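Local atomic coordinates of apical membrane antigen 1 (Toxoplasma gondii, PDB entry 3ZLE), a protein that may help sporozoites of the parasite invade host cells, as a surface antigen of the apicomplexan AMA1 family linked to the moving junction. Residues D72-N77 / K82-G87; V368-E371 / Q376-Q379. All coordinates share one frame; numbering follows the deposited sequence.

Followed from the N terminus, the chain of this AMA1 ectodomain fragment first meets contact 1, where residues 72-77 and 82-87 close a short loop of four intervening residues within the long irregular connection between strands 55-59 and 103-104. Contact 2 comes much later, where residues 368-371 and 376-379 pair across the hairpin formed by strands 366-373 and 376-383. The two closures are in series, neither enclosing nor crossing the other. The centres of contact 1 and contact 2 lie about 56 Å apart, on opposite sides of the chain's centre; the nearest atoms of contact 1 and contact 2 are about 44 Å apart. Contact 1 folds a loop back on itself, whereas contact 2 joins two strands of the C-terminal three-stranded sheet.

Contact 1: D72-N77 / K82-G87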
loop_
_atom_site.group_PDB
_atom_site.type_symbol
_atom_site.label_atom_id
_atom_site.label_comp_id
_atom_site.label_asym_id
_atom_site.label_seq_id
_atom_site.Cartn_x
_atom_site.Cartn_y
_atom_site.Cartn_z
ATOM N N ASP A 72 4.568 9.825 19.876
ATOM C CA ASP A 72 3.848 9.213 20.943
ATOM C C ASP A 72 2.435 9.694 20.957
ATOM O O ASP A 72 2.186 10.896 20.936
ATOM C CB ASP A 72 4.517 9.536 22.304
ATOM C CG ASP A 72 5.749 8.724 22.540
ATOM O OD1 ASP A 72 5.951 7.754 21.793
ATOM O OD2 ASP A 72 6.479 8.987 23.525
ATOM N N ALA A 73 1.502 8.760 21.024
ATOM C CA ALA A 73 0.106 9.093 21.262
ATOM C C ALA A 73 -0.048 9.463 22.726
ATOM O O ALA A 73 0.769 9.057 23.562
ATOM C CB ALA A 73 -0.760 7.906 20.934
ATOM N N PRO A 74 -1.069 10.271 23.043
ATOM C CA PRO A 74 -1.265 10.729 24.442
ATOM C C PRO A 74 -1.644 9.605 25.400
ATOM O O PRO A 74 -2.346 8.668 25.001
ATOM C CB PRO A 74 -2.407 11.754 24.346
ATOM C CG PRO A 74 -3.040 11.580 22.970
ATOM C CD PRO A 74 -2.195 10.607 22.150
ATOM N N THR A 75 -1.116 9.663 26.632
ATOM C CA THR A 75 -1.494 8.712 27.709
ATOM C C THR A 75 -2.605 9.271 28.611
ATOM O O THR A 75 -3.246 8.526 29.352
ATOM C CB THR A 75 -0.290 8.356 28.617
ATOM O OG1 THR A 75 0.419 9.560 28.950
ATOM C CG2 THR A 75 0.664 7.390 27.904
ATOM N N SER A 76 -2.800 10.582 28.575
ATOM C CA SER A 76 -3.890 11.209 29.313
ATOM C C SER A 76 -4.382 12.393 28.512
ATOM O O SER A 76 -3.599 13.046 27.806
ATOM C CB SER A 76 -3.412 11.698 30.687
ATOM O OG SER A 76 -2.601 12.851 30.554
ATOM N N ASN A 77 -5.651 12.737 28.696
ATOM C CA ASN A 77 -6.159 13.991 28.178
ATOM C C ASN A 77 -5.519 15.197 28.843
ATOM O O ASN A 77 -4.990 15.104 29.956
ATOM C CB ASN A 77 -7.677 14.069 28.297
ATOM C CG ASN A 77 -8.278 15.026 27.295
ATOM O OD1 ASN A 77 -7.567 15.598 26.468
ATOM N ND2 ASN A 77 -9.592 15.162 27.320
ATOM N N LYS A 82 -6.592 21.910 22.772
ATOM C CA LYS A 82 -7.465 21.499 21.676
ATOM C C LYS A 82 -6.844 21.942 20.365
ATOM O O LYS A 82 -6.767 23.130 20.117
ATOM C CB LYS A 82 -8.825 22.183 21.800
ATOM C CG LYS A 82 -9.635 21.789 23.014
ATOM C CD LYS A 82 -10.146 20.380 22.899
ATOM C CE LYS A 82 -10.657 19.920 24.241
ATOM N NZ LYS A 82 -11.331 18.620 24.087
ATOM N N PRO A 83 -6.437 20.991 19.500
ATOM C CA PRO A 83 -6.514 19.530 19.664
ATOM C C PRO A 83 -5.440 18.983 20.589
ATOM O O PRO A 83 -4.505 19.693 20.967
ATOM C CB PRO A 83 -6.296 18.999 18.232
ATOM C CG PRO A 83 -5.477 20.059 17.567
ATOM C CD PRO A 83 -5.965 21.370 18.152
ATOM N N LEU A 84 -5.613 17.742 21.018
ATOM C CA LEU A 84 -4.661 17.134 21.944
ATOM C C LEU A 84 -3.345 16.770 21.208
ATOM O O LEU A 84 -3.384 16.228 20.101
ATOM C CB LEU A 84 -5.299 15.906 22.594
ATOM C CG LEU A 84 -4.640 15.242 23.796
ATOM C CD1 LEU A 84 -4.490 16.213 24.967
ATOM C CD2 LEU A 84 -5.470 14.030 24.171
ATOM N N PRO A 85 -2.190 17.218 21.747
ATOM C CA PRO A 85 -0.905 16.916 21.123
ATOM C C PRO A 85 -0.658 15.418 21.136
ATOM O O PRO A 85 -1.231 14.713 21.960
ATOM C CB PRO A 85 0.106 17.619 22.034
ATOM C CG PRO A 85 -0.675 18.754 22.625
ATOM C CD PRO A 85 -2.046 18.164 22.869
ATOM N N GLY A 86 0.111 14.926 20.173
ATOM C CA GLY A 86 0.372 13.493 20.083
ATOM C C GLY A 86 0.473 13.033 18.640
ATOM O O GLY A 86 0.132 13.790 17.715
ATOM N N GLY A 87 1.013 11.826 18.452
ATOM C CA GLY A 87 0.897 11.101 17.200
ATOM C C GLY A 87 0.118 9.802 17.378
ATOM O O GLY A 87 -0.768 9.701 18.218
#
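Residues 72-77 and 84-87 run alongside each other in nearly opposite directions, 161° apart, and Ala73 and Gly86 bring their CA atoms within 4.6 Å. This is a loop doubled back on itself without regular strands, and a single backbone hydrogen bond joins the two segments: Gly87 N donates to Asp72 O over 2.9 Å. The bond is nearly straight (165°), yet the donor reaches the oxygen from above the carbonyl plane, 59° out of it. Gly86 CA shares Asp72 O as acceptor and Ala73 CA meets Gly87 O, both in bent, subsidiary CA-H···O contacts. The close approach is therefore mostly backbone, with Ala73 CB also 3.3 Å from Gly87 O.

Gly86 has a positive phi, a conformation accessible mainly to glycine, and its CA sits beside Pro74 CD at 4.4 Å. Leu84 meets the same ring at its CG and CB. The CG of Leu84 stands anti to the backbone N, which carries the methyls toward residues 72-77. Leu84 and Asn77 also both rest on Trp282 of another loop. The carboxylate of Asp72 forms a salt bridge with Lys99 and a hydrogen bond with Asn89. The apolar part of the contact comes down to one methyl, Leu84 CD2, lying 3.7 Å from Pro74 CG and 3.8 Å from Pro74 CB.

Contact 2: V368-E371 / Q376-Q379; sequences VVTE and QFDQ
Glu371 and Asp378 form an antiparallel hydrogen-bonded pair, each bonding to the other through the main chain: Glu371 N to Asp378 O and Asp378 N to Glu371 O, both 2.8 Å. The first bond is straighter (159°) than the second (141°), and both donors lie near the acceptor's carbonyl plane. With their directions 175° apart, the strands pair as an antiparallel beta hairpin. The acidic side chains of the pair share one face, but Glu371 OE2 and Asp378 OD2 stay 4.8 Å apart; being like charges, they would be expected to repel weakly.

Thr370 and Gln379, the adjoining non-hydrogen-bonded pair, project from the other face and are linked by a water. It donates to Gln379 OE1 over 2.6 Å and also hydrogen-bonds Thr370 OG1, bridging two oxygens that are 4.3 Å apart. Gln379 NE2 is held by Cys236 O, so both ends of the amide have partners. CG of Gln379 is anti to its backbone N, and the extended chain passes obliquely over Val368, whose CG1 lies 3.6 Å from Gln379 CG. Further along, Thr370 CG2 meets the edge of the Phe377 ring near its plane, a looser contact at 4.3 Å to CD1.

The Phe377 ring stacks with Trp9 and meets Phe15 of helix 13-20 edge-to-face. Gln379 packs on Ala328 and Pro329 of strand 326-330, while strand 366-373 is the middle strand of the sheet, paired with strand 358-359 on its other side.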
loop_
_atom_site.group_PDB
_atom_site.type_symbol
_atom_site.label_atom_id
_atom_site.label_comp_id
_atom_site.label_asym_id
_atom_site.label_seq_id
_atom_site.Cartn_x
_atom_site.Cartn_y
_atom_site.Cartn_z
ATOM N N VAL A 368 0.888 -8.795 -33.621
ATOM C CA VAL A 368 1.739 -8.556 -32.448
ATOM C C VAL A 368 2.501 -9.826 -32.087
ATOM O O VAL A 368 1.979 -10.924 -32.237
ATOM C CB VAL A 368 0.910 -8.006 -31.279
ATOM C CG1 VAL A 368 1.808 -7.690 -30.066
ATOM C CG2 VAL A 368 0.186 -6.735 -31.731
ATOM N N VAL A 369 3.810 -9.699 -31.895
ATOM C CA VAL A 369 4.671 -10.860 -31.726
ATOM C C VAL A 369 5.376 -10.654 -30.378
ATOM O O VAL A 369 5.763 -9.523 -30.055
ATOM C CB VAL A 369 5.685 -10.959 -32.917
ATOM C CG1 VAL A 369 6.723 -12.035 -32.710
ATOM C CG2 VAL A 369 4.954 -11.269 -34.214
ATOM N N THR A 370 5.336 -11.678 -29.520
ATOM C CA THR A 370 6.020 -11.672 -28.214
ATOM C C THR A 370 7.203 -12.630 -28.284
ATOM O O THR A 370 7.042 -13.781 -28.656
ATOM C CB THR A 370 5.078 -12.148 -27.070
ATOM O OG1 THR A 370 3.827 -11.455 -27.146
ATOM C CG2 THR A 370 5.690 -11.884 -25.682
ATOM N N GLU A 371 8.407 -12.130 -28.023
ATOM C CA GLU A 371 9.575 -12.989 -28.090
ATOM C C GLU A 371 10.577 -12.718 -26.985
ATOM O O GLU A 371 10.409 -11.794 -26.172
ATOM C CB GLU A 371 10.328 -12.913 -29.430
ATOM C CG GLU A 371 9.561 -12.500 -30.672
ATOM C CD GLU A 371 10.513 -12.054 -31.777
ATOM O OE1 GLU A 371 11.210 -12.918 -32.341
ATOM O OE2 GLU A 371 10.646 -10.834 -32.003
ATOM N N GLN A 376 15.454 -10.815 -22.885
ATOM C CA GLN A 376 14.429 -9.898 -22.354
ATOM C C GLN A 376 13.123 -10.006 -23.114
ATOM O O GLN A 376 13.115 -10.319 -24.287
ATOM C CB GLN A 376 14.925 -8.446 -22.328
ATOM C CG GLN A 376 15.950 -8.177 -21.226
ATOM C CD GLN A 376 16.459 -6.740 -21.226
ATOM O OE1 GLN A 376 15.797 -5.830 -21.738
ATOM N NE2 GLN A 376 17.637 -6.527 -20.631
ATOM N N PHE A 377 12.015 -9.880 -22.398
ATOM C CA PHE A 377 10.723 -9.898 -23.021
ATOM C C PHE A 377 10.661 -8.806 -24.073
ATOM O O PHE A 377 11.126 -7.680 -23.842
ATOM C CB PHE A 377 9.613 -9.693 -21.983
ATOM C CG PHE A 377 9.073 -10.970 -21.433
ATOM C CD1 PHE A 377 8.136 -11.702 -22.147
ATOM C CD2 PHE A 377 9.587 -11.507 -20.249
ATOM C CE1 PHE A 377 7.632 -12.884 -21.639
ATOM C CE2 PHE A 377 9.115 -12.722 -19.749
ATOM C CZ PHE A 377 8.117 -13.399 -20.435
ATOM N N ASP A 378 10.081 -9.145 -25.224
ATOM C CA ASP A 378 9.873 -8.171 -26.267
ATOM C C ASP A 378 8.500 -8.353 -26.912
ATOM O O ASP A 378 8.057 -9.474 -27.161
ATOM C CB ASP A 378 10.985 -8.264 -27.304
ATOM C CG ASP A 378 11.230 -6.933 -28.034
ATOM O OD1 ASP A 378 11.076 -5.861 -27.403
ATOM O OD2 ASP A 378 11.536 -6.967 -29.257
ATOM N N GLN A 379 7.786 -7.245 -27.040
ATOM C CA GLN A 379 6.509 -7.204 -27.719
ATOM C C GLN A 379 6.638 -6.208 -28.864
ATOM O O GLN A 379 6.898 -5.042 -28.630
ATOM C CB GLN A 379 5.429 -6.719 -26.769
ATOM C CG GLN A 379 4.020 -6.782 -27.352
ATOM C CD GLN A 379 2.983 -6.945 -26.285
ATOM O OE1 GLN A 379 3.224 -7.619 -25.299
ATOM N NE2 GLN A 379 1.868 -6.240 -26.417
HETATM O O HOH W 1 2.944 -10.163 -24.871
#